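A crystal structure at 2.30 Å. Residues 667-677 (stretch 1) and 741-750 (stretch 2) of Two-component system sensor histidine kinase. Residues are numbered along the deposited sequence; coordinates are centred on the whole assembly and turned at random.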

# COMPACT_ATOMS: atom_id res chain seq x y z
N LEU B 667 40.62 -17.73 -1.47
CA LEU B 667 41.11 -18.80 -0.60
C LEU B 667 42.61 -19.04 -0.76
O LEU B 667 43.19 -18.83 -1.85
CB LEU B 667 40.37 -20.11 -0.88
CG LEU B 667 38.83 -20.07 -0.62
CD1 LEU B 667 38.16 -21.28 -1.14
CD2 LEU B 667 38.49 -19.90 0.83
N LYS B 668 43.25 -19.52 0.31
CA LYS B 668 44.62 -19.95 0.21
C LYS B 668 44.80 -21.24 -0.60
O LYS B 668 43.84 -22.01 -0.83
CB LYS B 668 45.22 -20.06 1.61
CG LYS B 668 45.30 -18.72 2.35
CD LYS B 668 45.64 -18.92 3.81
CE LYS B 668 45.47 -17.65 4.62
NZ LYS B 668 44.71 -17.89 5.92
N TYR B 669 46.06 -21.52 -0.96
CA TYR B 669 46.45 -22.68 -1.73
C TYR B 669 46.03 -23.98 -1.06
O TYR B 669 45.60 -24.90 -1.73
CB TYR B 669 47.99 -22.65 -2.03
CG TYR B 669 48.85 -23.22 -0.91
CD1 TYR B 669 49.04 -22.50 0.26
CD2 TYR B 669 49.42 -24.49 -1.01
CE1 TYR B 669 49.77 -23.01 1.31
CE2 TYR B 669 50.19 -25.02 0.02
CZ TYR B 669 50.36 -24.26 1.18
OH TYR B 669 51.11 -24.72 2.24
N ASP B 670 46.13 -24.06 0.25
CA ASP B 670 45.74 -25.29 0.99
C ASP B 670 44.28 -25.34 1.48
O ASP B 670 43.89 -26.24 2.22
CB ASP B 670 46.69 -25.56 2.16
CG ASP B 670 46.77 -24.39 3.13
OD1 ASP B 670 46.41 -23.24 2.76
OD2 ASP B 670 47.22 -24.60 4.27
N GLN B 671 43.49 -24.37 1.06
CA GLN B 671 42.06 -24.38 1.28
C GLN B 671 41.44 -24.75 -0.06
O GLN B 671 40.64 -24.00 -0.63
CB GLN B 671 41.59 -23.00 1.77
CG GLN B 671 42.19 -22.63 3.14
CD GLN B 671 41.75 -21.27 3.68
OE1 GLN B 671 41.79 -20.26 3.00
NE2 GLN B 671 41.38 -21.24 4.94
N ASN B 672 41.81 -25.92 -0.56
CA ASN B 672 41.43 -26.25 -1.94
C ASN B 672 40.57 -27.52 -2.04
O ASN B 672 40.38 -28.06 -3.15
CB ASN B 672 42.71 -26.38 -2.83
CG ASN B 672 43.64 -27.46 -2.32
OD1 ASN B 672 43.68 -27.73 -1.14
ND2 ASN B 672 44.35 -28.09 -3.21
N ASN B 673 40.09 -28.00 -0.90
CA ASN B 673 39.16 -29.12 -0.87
C ASN B 673 37.86 -28.60 -0.27
O ASN B 673 37.75 -28.40 0.93
CB ASN B 673 39.78 -30.31 -0.11
CG ASN B 673 41.02 -30.90 -0.86
OD1 ASN B 673 40.88 -31.70 -1.78
ND2 ASN B 673 42.23 -30.50 -0.44
N LEU B 674 36.91 -28.30 -1.16
CA LEU B 674 35.76 -27.45 -0.89
C LEU B 674 34.41 -28.15 -1.04
O LEU B 674 34.22 -28.99 -1.96
CB LEU B 674 35.77 -26.26 -1.84
CG LEU B 674 37.06 -25.46 -1.96
CD1 LEU B 674 36.77 -24.32 -2.85
CD2 LEU B 674 37.54 -24.95 -0.56
N SER B 675 33.49 -27.86 -0.12
CA SER B 675 32.09 -28.28 -0.28
C SER B 675 31.17 -27.12 -0.05
O SER B 675 31.51 -26.20 0.66
CB SER B 675 31.69 -29.44 0.61
OG SER B 675 32.31 -30.60 0.19
N PHE B 676 30.01 -27.20 -0.66
CA PHE B 676 29.04 -26.12 -0.72
C PHE B 676 27.71 -26.85 -0.54
O PHE B 676 27.47 -27.84 -1.26
CB PHE B 676 29.06 -25.46 -2.12
CG PHE B 676 30.39 -24.81 -2.47
CD1 PHE B 676 31.37 -25.50 -3.16
CD2 PHE B 676 30.66 -23.51 -2.06
CE1 PHE B 676 32.65 -24.88 -3.48
CE2 PHE B 676 31.90 -22.91 -2.39
CZ PHE B 676 32.90 -23.62 -3.09
N GLU B 677 26.88 -26.38 0.39
CA GLU B 677 25.47 -26.77 0.42
C GLU B 677 24.67 -25.66 -0.19
O GLU B 677 24.97 -24.51 0.00
CB GLU B 677 24.98 -27.05 1.84
CG GLU B 677 25.60 -28.31 2.38
CD GLU B 677 25.29 -28.54 3.83
OE1 GLU B 677 24.51 -27.75 4.42
OE2 GLU B 677 25.85 -29.52 4.38
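Stretch 2 741-750: ILNIRILPPW

Stretch 2 runs as an extended strand from Ile741 to Ile746, then leaves the sheet as a proline-rich tail. Ile741 and Asn743 point out of reach of stretch 1, while the alternation of the strand turns Leu742 and Ile744 toward it. Leu742 CD2 lies 3.6 Å from Phe676 CE2, and Ile744 CD1 lies 3.7 Å from Phe676 CZ, so two branched aliphatic side chains pack obliquely on one buried aromatic ring. Ile744 also reaches Leu667, CG2 to CD1 at 4.3 Å.

Arg745 contributes its backbone: its O accepts a hydrogen bond from Leu667 N (2.7 Å), while its long side chain leads away into the exposed surroundings its charge favours. Ile746 pairs with Leu667 in a parallel bridge, CA to CA 4.9 Å, and both side chains occupy the same sheet face; Ile746 CD1 comes within 4.3 Å of Leu667 CB, an apolar contact suited to this buried site. Leu747 N completes the bridge by donating to Leu667 O (2.8 Å).

Beyond it, stretch 1 folds into a type I turn from Lys668 to Gln671. Pro748 O accepts a hydrogen bond from a water that in turn accepts from Tyr669 N. Pro749 sets its CA over the Tyr669 ring face, 4.1 Å from the centroid, a CH-pi contact that suits proline's compact ring. Trp750 points away.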

# COMPACT_ATOMS: atom_id res chain seq x y z
N ILE B 741 25.73 -17.78 -9.09
CA ILE B 741 27.15 -17.66 -9.49
C ILE B 741 28.02 -17.28 -8.29
O ILE B 741 27.68 -16.39 -7.54
CB ILE B 741 27.27 -16.61 -10.62
CG1 ILE B 741 26.83 -17.24 -11.95
CG2 ILE B 741 28.66 -16.02 -10.70
CD1 ILE B 741 26.22 -16.26 -12.92
N LEU B 742 29.10 -18.03 -8.06
CA LEU B 742 30.10 -17.70 -7.03
C LEU B 742 31.44 -17.67 -7.68
O LEU B 742 31.85 -18.71 -8.17
CB LEU B 742 30.14 -18.79 -5.93
CG LEU B 742 31.19 -18.54 -4.82
CD1 LEU B 742 31.01 -17.24 -4.01
CD2 LEU B 742 31.36 -19.74 -3.94
N ASN B 743 32.15 -16.54 -7.71
CA ASN B 743 33.56 -16.56 -8.21
C ASN B 743 34.50 -16.99 -7.10
O ASN B 743 34.44 -16.48 -5.99
CB ASN B 743 34.01 -15.23 -8.77
CG ASN B 743 33.05 -14.66 -9.78
OD1 ASN B 743 32.92 -15.18 -10.88
ND2 ASN B 743 32.33 -13.62 -9.38
N ILE B 744 35.32 -17.97 -7.40
CA ILE B 744 36.32 -18.49 -6.47
C ILE B 744 37.76 -18.21 -6.93
O ILE B 744 38.13 -18.54 -8.07
CB ILE B 744 36.13 -20.01 -6.30
CG1 ILE B 744 34.64 -20.33 -5.83
CG2 ILE B 744 37.11 -20.52 -5.25
CD1 ILE B 744 34.23 -21.83 -6.06
N ARG B 745 38.58 -17.59 -6.08
CA ARG B 745 39.98 -17.44 -6.37
C ARG B 745 40.79 -18.29 -5.39
O ARG B 745 40.65 -18.15 -4.15
CB ARG B 745 40.39 -15.98 -6.32
CG ARG B 745 41.82 -15.76 -6.77
CD ARG B 745 42.28 -14.30 -6.63
NE ARG B 745 43.65 -14.12 -7.14
CZ ARG B 745 44.42 -13.03 -6.97
NH1 ARG B 745 43.98 -11.97 -6.29
NH2 ARG B 745 45.66 -13.03 -7.49
N ILE B 746 41.58 -19.23 -5.92
CA ILE B 746 42.55 -19.95 -5.10
C ILE B 746 43.96 -19.36 -5.31
O ILE B 746 44.46 -19.36 -6.45
CB ILE B 746 42.61 -21.45 -5.49
CG1 ILE B 746 41.20 -22.07 -5.49
CG2 ILE B 746 43.62 -22.20 -4.60
CD1 ILE B 746 40.84 -22.74 -4.28
N LEU B 747 44.60 -18.89 -4.23
CA LEU B 747 45.86 -18.12 -4.28
C LEU B 747 47.02 -19.09 -4.37
O LEU B 747 46.91 -20.19 -3.85
CB LEU B 747 46.02 -17.22 -3.05
CG LEU B 747 45.03 -16.03 -2.91
CD1 LEU B 747 44.95 -15.53 -1.47
CD2 LEU B 747 45.48 -14.89 -3.79
N PRO B 748 48.11 -18.72 -5.05
CA PRO B 748 49.29 -19.61 -5.08
C PRO B 748 49.95 -19.72 -3.71
O PRO B 748 49.77 -18.82 -2.91
CB PRO B 748 50.24 -18.90 -6.05
CG PRO B 748 49.82 -17.42 -5.97
CD PRO B 748 48.32 -17.48 -5.81
N PRO B 749 50.70 -20.80 -3.43
CA PRO B 749 51.46 -20.92 -2.14
C PRO B 749 52.28 -19.69 -1.74
O PRO B 749 52.39 -19.38 -0.55
CB PRO B 749 52.43 -22.10 -2.40
CG PRO B 749 52.29 -22.43 -3.88
CD PRO B 749 50.89 -22.01 -4.27
N TRP B 750 52.84 -18.99 -2.71
CA TRP B 750 53.78 -17.90 -2.38
C TRP B 750 53.10 -16.59 -2.03
O TRP B 750 51.86 -16.52 -2.03
CB TRP B 750 54.80 -17.71 -3.51
CG TRP B 750 54.18 -17.44 -4.84
CD1 TRP B 750 53.72 -16.24 -5.28
CD2 TRP B 750 53.93 -18.38 -5.89
NE1 TRP B 750 53.19 -16.37 -6.55
CE2 TRP B 750 53.32 -17.67 -6.95
CE3 TRP B 750 54.13 -19.75 -6.03
CZ2 TRP B 750 52.90 -18.27 -8.13
CZ3 TRP B 750 53.71 -20.37 -7.20
CH2 TRP B 750 53.11 -19.62 -8.25
O HOH W 1 47.99 -19.18 -0.26